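Local atomic coordinates of haloacid dehalogenase (Pseudomonas aeruginosa, PDB entry 3UMC), a protein that probably hydrolyses the carbon-halogen bond of L-2-haloacids, as a member of the haloacid dehalogenase-like hydrolase superfamily. Residues Ile41-Ala46 with Thr113-Arg118; Ala197-Asp202 with Pro219-Pro224; Val34-Ser39 with Arg63-Tyr68. All blocks are in the same frame, centred on the assembly; numbering follows the deposited sequence.

Contact 1 of 3, residues Ile41-Ala46 with Thr113-Arg118; sequences IEQFQA and TGFWHR
Gln-43 and Phe-44, neighbours on helix 36-50, close on Phe-115 in an edge-to-face aromatic pair with a CH-pi contact beside it. This is helix-to-loop packing in the helical cap portion of the haloacid dehalogenase fold: Phe-115 opens a short 3-10 segment in the connection between helix 106-113 and strand 120-121. The tight part is the phenylalanine pair. Phe-115 drives its CE2 edge at the face of Phe-44, with CE2 3.7 Å above the plane over the ring centre and the two planes 81° apart. Phe-115 in turn offers a face to Gln-43, whose CB lies 3.6 Å from the ring centroid and almost on its normal. Leu-60 and Thr-61 of helix 57-67 also pack on Phe-44.

Beyond CB the contact changes from apolar to polar and becomes looser, between two partly exposed side chains. With CG beside the backbone N of Gln-43 (chi1 -79°) and the chain extended, the amide slides past the Phe-115 ring and reaches Arg-118. Gln-43 OE1 accepts from Arg-118 NH2 at 2.9 Å, but the bond is bent and weak, and the guanidinium plane stands nearly perpendicular to the amide. The other end of the amide is gripped more firmly, fixing its rotation: Gln-43 NE2 also donates to Ser-39 O, one helical turn back, and forms a nearly straight bond of 2.9 Å, close to its own amide plane, to Phe-115 O.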
loop_
_atom_site.group_PDB
_atom_site.type_symbol
_atom_site.label_atom_id
_atom_site.label_comp_id
_atom_site.label_asym_id
_atom_site.label_seq_id
_atom_site.Cartn_x
_atom_site.Cartn_y
_atom_site.Cartn_z
ATOM N N ILE A 41 19.071 11.344 -16.482
ATOM C CA ILE A 41 19.982 12.182 -17.267
ATOM C C ILE A 41 19.968 13.588 -16.714
ATOM O O ILE A 41 21.022 14.174 -16.422
ATOM C CB ILE A 41 19.628 12.198 -18.771
ATOM C CG1 ILE A 41 19.986 10.874 -19.360
ATOM C CG2 ILE A 41 20.387 13.270 -19.544
ATOM C CD1 ILE A 41 19.433 10.693 -20.698
ATOM N N GLU A 42 18.765 14.106 -16.551
ATOM C CA GLU A 42 18.561 15.428 -16.030
ATOM C C GLU A 42 19.242 15.656 -14.673
ATOM O O GLU A 42 19.792 16.730 -14.423
ATOM C CB GLU A 42 17.071 15.638 -15.902
ATOM C CG GLU A 42 16.617 17.072 -15.658
ATOM C CD GLU A 42 15.235 17.370 -16.278
ATOM O OE1 GLU A 42 14.775 16.583 -17.170
ATOM O OE2 GLU A 42 14.635 18.413 -15.880
ATOM N N GLN A 43 19.231 14.644 -13.810
ATOM C CA GLN A 43 19.712 14.821 -12.476
ATOM C C GLN A 43 21.263 14.794 -12.502
ATOM O O GLN A 43 21.919 15.529 -11.778
ATOM C CB GLN A 43 19.114 13.750 -11.548
ATOM C CG GLN A 43 17.671 14.069 -11.124
ATOM C CD GLN A 43 17.067 12.983 -10.231
ATOM O OE1 GLN A 43 16.927 13.152 -9.015
ATOM N NE2 GLN A 43 16.754 11.875 -10.819
ATOM N N PHE A 44 21.816 13.915 -13.317
ATOM C CA PHE A 44 23.242 13.922 -13.591
ATOM C C PHE A 44 23.802 15.266 -14.102
ATOM O O PHE A 44 24.904 15.619 -13.714
ATOM C CB PHE A 44 23.624 12.830 -14.571
ATOM C CG PHE A 44 23.785 11.503 -13.938
ATOM C CD1 PHE A 44 24.791 11.286 -13.024
ATOM C CD2 PHE A 44 22.904 10.450 -14.237
ATOM C CE1 PHE A 44 24.948 10.045 -12.408
ATOM C CE2 PHE A 44 23.059 9.210 -13.641
ATOM C CZ PHE A 44 24.083 9.015 -12.711
ATOM N N GLN A 45 23.049 15.959 -14.954
ATOM C CA GLN A 45 23.427 17.259 -15.529
ATOM C C GLN A 45 23.313 18.422 -14.555
ATOM O O GLN A 45 23.981 19.442 -14.731
ATOM C CB GLN A 45 22.493 17.634 -16.682
ATOM C CG GLN A 45 22.584 16.785 -17.947
ATOM C CD GLN A 45 21.655 17.299 -19.016
ATOM O OE1 GLN A 45 20.554 17.768 -18.720
ATOM N NE2 GLN A 45 22.081 17.215 -20.261
ATOM N N ALA A 46 22.368 18.335 -13.616
ATOM C CA ALA A 46 22.261 19.322 -12.548
ATOM C C ALA A 46 23.466 19.189 -11.630
ATOM O O ALA A 46 23.937 20.162 -11.057
ATOM C CB ALA A 46 20.998 19.129 -11.784
ATOM N N THR A 113 22.251 7.468 -5.943
ATOM C CA THR A 113 21.354 6.355 -5.755
ATOM C C THR A 113 19.879 6.732 -5.602
ATOM O O THR A 113 19.003 5.946 -5.997
ATOM C CB THR A 113 21.805 5.562 -4.543
ATOM O OG1 THR A 113 23.065 4.987 -4.866
ATOM C CG2 THR A 113 20.826 4.447 -4.192
ATOM N N GLY A 114 19.617 7.906 -5.032
ATOM C CA GLY A 114 18.268 8.402 -4.770
ATOM C C GLY A 114 17.677 9.135 -5.978
ATOM O O GLY A 114 16.551 9.667 -5.940
ATOM N N PHE A 115 18.459 9.202 -7.046
ATOM C CA PHE A 115 17.996 9.703 -8.341
ATOM C C PHE A 115 16.778 8.941 -8.839
ATOM O O PHE A 115 15.876 9.511 -9.412
ATOM C CB PHE A 115 19.108 9.518 -9.375
ATOM C CG PHE A 115 20.137 10.617 -9.380
ATOM C CD1 PHE A 115 20.180 11.595 -8.384
ATOM C CD2 PHE A 115 21.083 10.684 -10.419
ATOM C CE1 PHE A 115 21.136 12.614 -8.423
ATOM C CE2 PHE A 115 22.060 11.724 -10.446
ATOM C CZ PHE A 115 22.058 12.669 -9.456
ATOM N N TRP A 116 16.802 7.647 -8.599
ATOM C CA TRP A 116 15.720 6.770 -8.972
ATOM C C TRP A 116 14.472 7.007 -8.166
ATOM O O TRP A 116 13.528 6.343 -8.423
ATOM C CB TRP A 116 16.124 5.367 -8.730
ATOM C CG TRP A 116 17.174 4.923 -9.574
ATOM C CD1 TRP A 116 18.484 4.800 -9.240
ATOM C CD2 TRP A 116 17.035 4.397 -10.885
ATOM N NE1 TRP A 116 19.181 4.251 -10.281
ATOM C CE2 TRP A 116 18.314 4.001 -11.311
ATOM C CE3 TRP A 116 15.949 4.229 -11.751
ATOM C CZ2 TRP A 116 18.558 3.468 -12.587
ATOM C CZ3 TRP A 116 16.182 3.671 -13.009
ATOM C CH2 TRP A 116 17.485 3.309 -13.415
ATOM N N HIS A 117 14.462 7.960 -7.238
ATOM C CA HIS A 117 13.362 8.165 -6.349
ATOM C C HIS A 117 12.515 9.316 -6.823
ATOM O O HIS A 117 11.415 9.546 -6.317
ATOM C CB HIS A 117 13.900 8.425 -4.926
ATOM C CG HIS A 117 14.488 7.207 -4.248
ATOM N ND1 HIS A 117 14.119 6.826 -2.975
ATOM C CD2 HIS A 117 15.411 6.307 -4.651
ATOM C CE1 HIS A 117 14.783 5.736 -2.626
ATOM N NE2 HIS A 117 15.575 5.395 -3.626
ATOM N N ARG A 118 12.987 10.017 -7.861
ATOM C CA ARG A 118 12.291 11.196 -8.358
ATOM C C ARG A 118 12.175 11.026 -9.850
ATOM O O ARG A 118 13.154 11.262 -10.565
ATOM C CB ARG A 118 13.101 12.436 -8.006
ATOM C CG ARG A 118 13.085 12.739 -6.482
ATOM C CD ARG A 118 13.808 14.062 -6.084
ATOM N NE ARG A 118 15.219 13.928 -6.402
ATOM C CZ ARG A 118 16.092 13.200 -5.709
ATOM N NH1 ARG A 118 15.739 12.539 -4.604
ATOM N NH2 ARG A 118 17.346 13.139 -6.118
#

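Contact 2 of 3, residues Ala197-Asp202 with Pro219-Pro224; sequences AAHNYD and PLEYGP
His-199 NE2 donates to Glu-221 OE1 in a His-carboxylate hydrogen bond that joins the loop at the end of a core strand to a later loop of the haloacid dehalogenase fold. His-199 NE2 and Glu-221 OE1 are 2.5 Å apart, short enough that the exact length is doubtful. The direction of the bond is clearer: the N-H...O angle is 167°, OE1 lies close to the imidazole plane, and the carboxylate uses the syn lone pair of that oxygen. Ring and carboxylate planes are nevertheless turned 45° against each other.

The glutamate reaches the imidazole with a fully extended chain, CG placed anti to the backbone N (chi1 -177°). Glu-221 OE2 accepts from the indole NE1 of Trp-36, so the two oxygens hold two different ring donors, which should restrain the rotation of the buried carboxylate. Glu-221 lies in a type I turn from Leu-220 to Gly-223, closed by Gly-223 N to Leu-220 O at 3.0 Å, and its CB points toward the histidine segment. On the histidine side, Ala-198 CB rests 3.9 Å above one face of the His-199 imidazole, toward the rim, and Ala-198 N is bonded to Thr-32 OG1.

Asp-28, which follows strand 24-27 where enzymes of this superfamily usually carry their nucleophile, also touches His-199, consistent with a place beside the active site. His-199 itself is the N-cap residue of helix 200-208, shortly after strand 193-197 of the parallel sheet, while Glu-221 stands in the long connection between strands 212-216 and 238-240.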
loop_
_atom_site.group_PDB
_atom_site.type_symbol
_atom_site.label_atom_id
_atom_site.label_comp_id
_atom_site.label_asym_id
_atom_site.label_seq_id
_atom_site.Cartn_x
_atom_site.Cartn_y
_atom_site.Cartn_z
ATOM N N ALA A 197 1.442 -3.239 -18.310
ATOM C CA ALA A 197 2.889 -3.041 -18.437
ATOM C C ALA A 197 3.317 -2.653 -19.823
ATOM O O ALA A 197 2.670 -2.958 -20.776
ATOM C CB ALA A 197 3.670 -4.355 -18.067
ATOM N N ALA A 198 4.488 -2.050 -19.916
ATOM C CA ALA A 198 5.135 -1.755 -21.191
ATOM C C ALA A 198 6.089 -2.855 -21.638
ATOM O O ALA A 198 6.799 -2.726 -22.657
ATOM C CB ALA A 198 5.885 -0.430 -21.069
ATOM N N HIS A 199 6.180 -3.939 -20.881
ATOM C CA HIS A 199 7.243 -4.946 -21.164
ATOM C C HIS A 199 6.576 -6.319 -21.325
ATOM O O HIS A 199 5.780 -6.785 -20.434
ATOM C CB HIS A 199 8.372 -4.889 -20.108
ATOM C CG HIS A 199 8.802 -3.499 -19.754
ATOM N ND1 HIS A 199 8.499 -2.900 -18.545
ATOM C CD2 HIS A 199 9.344 -2.540 -20.515
ATOM C CE1 HIS A 199 8.940 -1.665 -18.556
ATOM N NE2 HIS A 199 9.476 -1.427 -19.741
ATOM N N ASN A 200 6.778 -6.923 -22.486
ATOM C CA ASN A 200 6.095 -8.191 -22.784
ATOM C C ASN A 200 6.475 -9.311 -21.815
ATOM O O ASN A 200 5.631 -10.157 -21.596
ATOM C CB ASN A 200 6.402 -8.673 -24.209
ATOM C CG ASN A 200 5.635 -7.867 -25.276
ATOM O OD1 ASN A 200 4.471 -8.126 -25.576
ATOM N ND2 ASN A 200 6.315 -6.910 -25.869
ATOM N N TYR A 201 7.722 -9.313 -21.260
ATOM C CA TYR A 201 8.152 -10.390 -20.377
ATOM C C TYR A 201 7.269 -10.432 -19.126
ATOM O O TYR A 201 6.966 -11.478 -18.599
ATOM C CB TYR A 201 9.652 -10.275 -19.969
ATOM C CG TYR A 201 9.801 -9.467 -18.714
ATOM C CD1 TYR A 201 9.722 -10.083 -17.473
ATOM C CD2 TYR A 201 9.894 -8.049 -18.757
ATOM C CE1 TYR A 201 9.779 -9.316 -16.278
ATOM C CE2 TYR A 201 9.974 -7.289 -17.588
ATOM C CZ TYR A 201 9.907 -7.929 -16.351
ATOM O OH TYR A 201 9.950 -7.221 -15.163
ATOM N N ASP A 202 6.828 -9.265 -18.679
ATOM C CA ASP A 202 6.003 -9.137 -17.485
ATOM C C ASP A 202 4.600 -9.652 -17.698
ATOM O O ASP A 202 3.981 -10.324 -16.839
ATOM C CB ASP A 202 5.956 -7.636 -17.108
ATOM C CG ASP A 202 5.712 -7.382 -15.614
ATOM O OD1 ASP A 202 5.636 -8.317 -14.790
ATOM O OD2 ASP A 202 5.583 -6.194 -15.281
ATOM N N PRO A 219 7.865 3.489 -26.531
ATOM C CA PRO A 219 9.015 3.331 -27.433
ATOM C C PRO A 219 10.218 4.246 -27.145
ATOM O O PRO A 219 11.235 4.007 -27.716
ATOM C CB PRO A 219 8.436 3.589 -28.824
ATOM C CG PRO A 219 7.217 4.559 -28.616
ATOM C CD PRO A 219 6.662 4.049 -27.205
ATOM N N LEU A 220 10.101 5.188 -26.196
ATOM C CA LEU A 220 11.134 6.157 -25.819
ATOM C C LEU A 220 11.760 5.816 -24.462
ATOM O O LEU A 220 12.648 6.511 -23.987
ATOM C CB LEU A 220 10.508 7.598 -25.825
ATOM C CG LEU A 220 10.103 8.052 -27.278
ATOM C CD1 LEU A 220 9.639 9.467 -27.427
ATOM C CD2 LEU A 220 11.286 7.835 -28.207
ATOM N N GLU A 221 11.315 4.743 -23.817
ATOM C CA GLU A 221 11.852 4.433 -22.494
ATOM C C GLU A 221 13.399 4.414 -22.488
ATOM O O GLU A 221 14.040 4.954 -21.561
ATOM C CB GLU A 221 11.358 3.079 -22.013
ATOM C CG GLU A 221 11.805 2.731 -20.643
ATOM C CD GLU A 221 11.251 1.390 -20.101
ATOM O OE1 GLU A 221 10.420 0.674 -20.746
ATOM O OE2 GLU A 221 11.632 1.126 -18.957
ATOM N N TYR A 222 13.968 3.746 -23.493
ATOM C CA TYR A 222 15.380 3.480 -23.543
ATOM C C TYR A 222 16.098 4.457 -24.487
ATOM O O TYR A 222 17.277 4.259 -24.812
ATOM C CB TYR A 222 15.654 2.020 -23.915
ATOM C CG TYR A 222 15.456 1.062 -22.760
ATOM C CD1 TYR A 222 16.458 0.820 -21.860
ATOM C CD2 TYR A 222 14.240 0.411 -22.553
ATOM C CE1 TYR A 222 16.277 -0.091 -20.757
ATOM C CE2 TYR A 222 14.058 -0.467 -21.479
ATOM C CZ TYR A 222 15.083 -0.722 -20.584
ATOM O OH TYR A 222 14.898 -1.590 -19.495
ATOM N N GLY A 223 15.397 5.517 -24.855
ATOM C CA GLY A 223 15.889 6.537 -25.765
ATOM C C GLY A 223 15.622 6.256 -27.242
ATOM O O GLY A 223 15.054 5.214 -27.589
ATOM N N PRO A 224 16.068 7.175 -28.132
ATOM C CA PRO A 224 15.962 6.987 -29.603
ATOM C C PRO A 224 16.531 5.648 -30.128
ATOM O O PRO A 224 16.022 5.133 -31.108
ATOM C CB PRO A 224 16.727 8.193 -30.165
ATOM C CG PRO A 224 16.647 9.255 -29.024
ATOM C CD PRO A 224 16.781 8.425 -27.775
#

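Contact 3 of 3, residues Val34-Ser39 with Arg63-Tyr68; sequences VDWRSS and RWRQQY
Trp-36 begins helix 36-50 just as the chain leaves the short strand 34-35, and Arg-65 comes late in helix 57-67, its CB directed toward the 34-39 segment. The start of the first helix is fixed by Asp-35, an N-cap whose OD1 accepts the backbone N of Ser-38 at 3.2 Å and whose OD2 meets Ser-38 OG at 2.7 Å. No hydrogen bond joins the two segments; CH-pi and cation-pi contacts do.

Arg-65 crosses the indole at about a right angle. Its aliphatic part lies over the benzo ring: Arg-65 CG approaches Trp-36 CH2 to 3.3 Å, and its CD makes a CH-pi contact 4.2 Å from the six-membered ring's centroid. A bend at chi2 (53°) carries the guanidinium on over the pyrrole ring, where Arg-65 CZ lies 4.7 Å from the centroid of the five-membered ring of Trp-36 as a cation-pi contact, with the guanidinium plane tilted 40° from the indole plane. Across the indole, on the opposite face, Arg-37 CB sits 3.7 Å above the plane, so the ring is clamped between two arginine side chains. Its NE1 is directed elsewhere, to Glu-221 OE2.

The contact thus bridges helices 36-50 and 57-67, with Thr-61 also touching Trp-36; strand 34-35 pairs antiparallel with 120-121, and helix 85-99 packs on Trp-64 and Gln-67.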
loop_
_atom_site.group_PDB
_atom_site.type_symbol
_atom_site.label_atom_id
_atom_site.label_comp_id
_atom_site.label_asym_id
_atom_site.label_seq_id
_atom_site.Cartn_x
_atom_site.Cartn_y
_atom_site.Cartn_z
ATOM N N VAL A 34 6.588 5.869 -15.722
ATOM C CA VAL A 34 7.547 6.978 -15.520
ATOM C C VAL A 34 8.775 6.797 -16.382
ATOM O O VAL A 34 9.215 5.676 -16.694
ATOM C CB VAL A 34 8.003 7.129 -14.029
ATOM C CG1 VAL A 34 6.791 7.497 -13.090
ATOM C CG2 VAL A 34 8.713 5.867 -13.566
ATOM N N ASP A 35 9.298 7.917 -16.831
ATOM C CA ASP A 35 10.449 7.956 -17.733
ATOM C C ASP A 35 11.684 8.100 -16.896
ATOM O O ASP A 35 12.145 9.221 -16.626
ATOM C CB ASP A 35 10.289 9.154 -18.666
ATOM C CG ASP A 35 11.429 9.318 -19.678
ATOM O OD1 ASP A 35 12.397 8.494 -19.736
ATOM O OD2 ASP A 35 11.294 10.338 -20.377
ATOM N N TRP A 36 12.269 6.971 -16.522
ATOM C CA TRP A 36 13.412 6.971 -15.644
ATOM C C TRP A 36 14.645 7.568 -16.367
ATOM O O TRP A 36 15.407 8.312 -15.790
ATOM C CB TRP A 36 13.671 5.553 -15.093
ATOM C CG TRP A 36 13.779 4.533 -16.106
ATOM C CD1 TRP A 36 12.749 3.750 -16.634
ATOM C CD2 TRP A 36 14.970 4.160 -16.809
ATOM N NE1 TRP A 36 13.250 2.909 -17.619
ATOM C CE2 TRP A 36 14.602 3.154 -17.756
ATOM C CE3 TRP A 36 16.307 4.611 -16.767
ATOM C CZ2 TRP A 36 15.524 2.597 -18.633
ATOM C CZ3 TRP A 36 17.236 4.043 -17.630
ATOM C CH2 TRP A 36 16.840 3.053 -18.560
ATOM N N ARG A 37 14.820 7.236 -17.639
ATOM C CA ARG A 37 16.022 7.592 -18.349
ATOM C C ARG A 37 16.185 9.114 -18.443
ATOM O O ARG A 37 17.281 9.642 -18.071
ATOM C CB ARG A 37 16.003 6.954 -19.729
ATOM C CG ARG A 37 17.185 7.295 -20.585
ATOM C CD ARG A 37 17.224 6.447 -21.817
ATOM N NE ARG A 37 18.541 6.510 -22.454
ATOM C CZ ARG A 37 18.905 7.438 -23.334
ATOM N NH1 ARG A 37 18.085 8.404 -23.691
ATOM N NH2 ARG A 37 20.120 7.390 -23.862
ATOM N N SER A 38 15.140 9.818 -18.905
ATOM C CA SER A 38 15.184 11.298 -18.927
ATOM C C SER A 38 15.456 11.909 -17.545
ATOM O O SER A 38 16.222 12.907 -17.415
ATOM C CB SER A 38 13.897 11.967 -19.441
ATOM O OG SER A 38 13.624 11.655 -20.788
ATOM N N SER A 39 14.787 11.366 -16.520
ATOM C CA SER A 39 14.918 11.904 -15.169
ATOM C C SER A 39 16.321 11.674 -14.619
ATOM O O SER A 39 16.851 12.525 -13.901
ATOM C CB SER A 39 13.879 11.270 -14.232
ATOM O OG SER A 39 12.574 11.601 -14.676
ATOM N N ARG A 63 24.180 2.358 -18.672
ATOM C CA ARG A 63 24.892 1.232 -18.111
ATOM C C ARG A 63 24.303 0.804 -16.749
ATOM O O ARG A 63 24.272 -0.379 -16.434
ATOM C CB ARG A 63 26.385 1.578 -17.979
ATOM C CG ARG A 63 27.190 1.661 -19.354
ATOM C CD ARG A 63 27.570 0.251 -19.888
ATOM N NE ARG A 63 28.188 -0.601 -18.865
ATOM C CZ ARG A 63 29.456 -0.512 -18.459
ATOM N NH1 ARG A 63 30.282 0.410 -18.974
ATOM N NH2 ARG A 63 29.903 -1.351 -17.515
ATOM N N TRP A 64 23.880 1.768 -15.934
ATOM C CA TRP A 64 23.370 1.470 -14.593
ATOM C C TRP A 64 22.133 0.567 -14.689
ATOM O O TRP A 64 22.015 -0.444 -13.994
ATOM C CB TRP A 64 23.011 2.760 -13.889
ATOM C CG TRP A 64 22.901 2.692 -12.409
ATOM C CD1 TRP A 64 23.040 1.593 -11.602
ATOM C CD2 TRP A 64 22.606 3.767 -11.568
ATOM N NE1 TRP A 64 22.892 1.953 -10.284
ATOM C CE2 TRP A 64 22.597 3.282 -10.242
ATOM C CE3 TRP A 64 22.349 5.103 -11.792
ATOM C CZ2 TRP A 64 22.335 4.089 -9.179
ATOM C CZ3 TRP A 64 22.089 5.890 -10.748
ATOM C CH2 TRP A 64 22.094 5.412 -9.454
ATOM N N ARG A 65 21.263 0.908 -15.627
ATOM C CA ARG A 65 20.033 0.181 -15.837
ATOM C C ARG A 65 20.288 -1.270 -16.195
ATOM O O ARG A 65 19.435 -2.121 -15.954
ATOM C CB ARG A 65 19.172 0.876 -16.915
ATOM C CG ARG A 65 17.825 0.191 -17.229
ATOM C CD ARG A 65 17.004 -0.050 -15.984
ATOM N NE ARG A 65 15.632 -0.463 -16.265
ATOM C CZ ARG A 65 14.708 -0.649 -15.333
ATOM N NH1 ARG A 65 15.005 -0.515 -14.048
ATOM N NH2 ARG A 65 13.483 -1.017 -15.677
ATOM N N GLN A 66 21.448 -1.566 -16.763
ATOM C CA GLN A 66 21.794 -2.960 -17.109
ATOM C C GLN A 66 22.702 -3.700 -16.118
ATOM O O GLN A 66 22.778 -4.925 -16.170
ATOM C CB GLN A 66 22.461 -2.981 -18.484
ATOM C CG GLN A 66 21.596 -2.433 -19.595
ATOM C CD GLN A 66 20.269 -3.151 -19.694
ATOM O OE1 GLN A 66 19.221 -2.519 -19.893
ATOM N NE2 GLN A 66 20.300 -4.489 -19.540
ATOM N N GLN A 67 23.389 -2.967 -15.249
ATOM C CA GLN A 67 24.560 -3.492 -14.500
ATOM C C GLN A 67 24.188 -4.452 -13.384
ATOM O O GLN A 67 24.975 -5.386 -13.049
ATOM C CB GLN A 67 25.371 -2.335 -13.901
ATOM C CG GLN A 67 26.615 -2.702 -13.066
ATOM C CD GLN A 67 27.933 -2.839 -13.863
ATOM O OE1 GLN A 67 28.005 -2.584 -15.082
ATOM N NE2 GLN A 67 28.993 -3.232 -13.147
ATOM N N TYR A 68 22.994 -4.240 -12.818
ATOM C CA TYR A 68 22.576 -5.002 -11.642
ATOM C C TYR A 68 21.937 -6.354 -11.962
ATOM O O TYR A 68 21.768 -7.204 -11.050
ATOM C CB TYR A 68 21.698 -4.131 -10.715
ATOM C CG TYR A 68 20.353 -3.699 -11.268
ATOM C CD1 TYR A 68 20.050 -2.342 -11.468
ATOM C CD2 TYR A 68 19.376 -4.648 -11.577
ATOM C CE1 TYR A 68 18.788 -1.954 -11.956
ATOM C CE2 TYR A 68 18.141 -4.281 -12.072
ATOM C CZ TYR A 68 17.838 -2.936 -12.251
ATOM O OH TYR A 68 16.600 -2.652 -12.729
#

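Overall arrangement
Contacts 1 and 3 share helix 36-50, and their centres lie about 10 Å apart; Trp-116, in the 113-118 segment, lies between them, meeting Trp-64 edge-to-face and packing on Trp-36. Contact 2 stands about 12 Å from contact 3, centre to centre, yet is coupled to it directly: Glu-221 OE2 lies 2.8 Å from Trp-36 NE1, and Tyr-222 sets its ring edge-to-face with Trp-36. Between contacts 1 and 2 the nearest atoms remain about 7 Å apart. Contact 3 therefore connects the helical packing of contact 1 to the His-199 loop, which borders Asp-28 and the probable active site of the sheet domain.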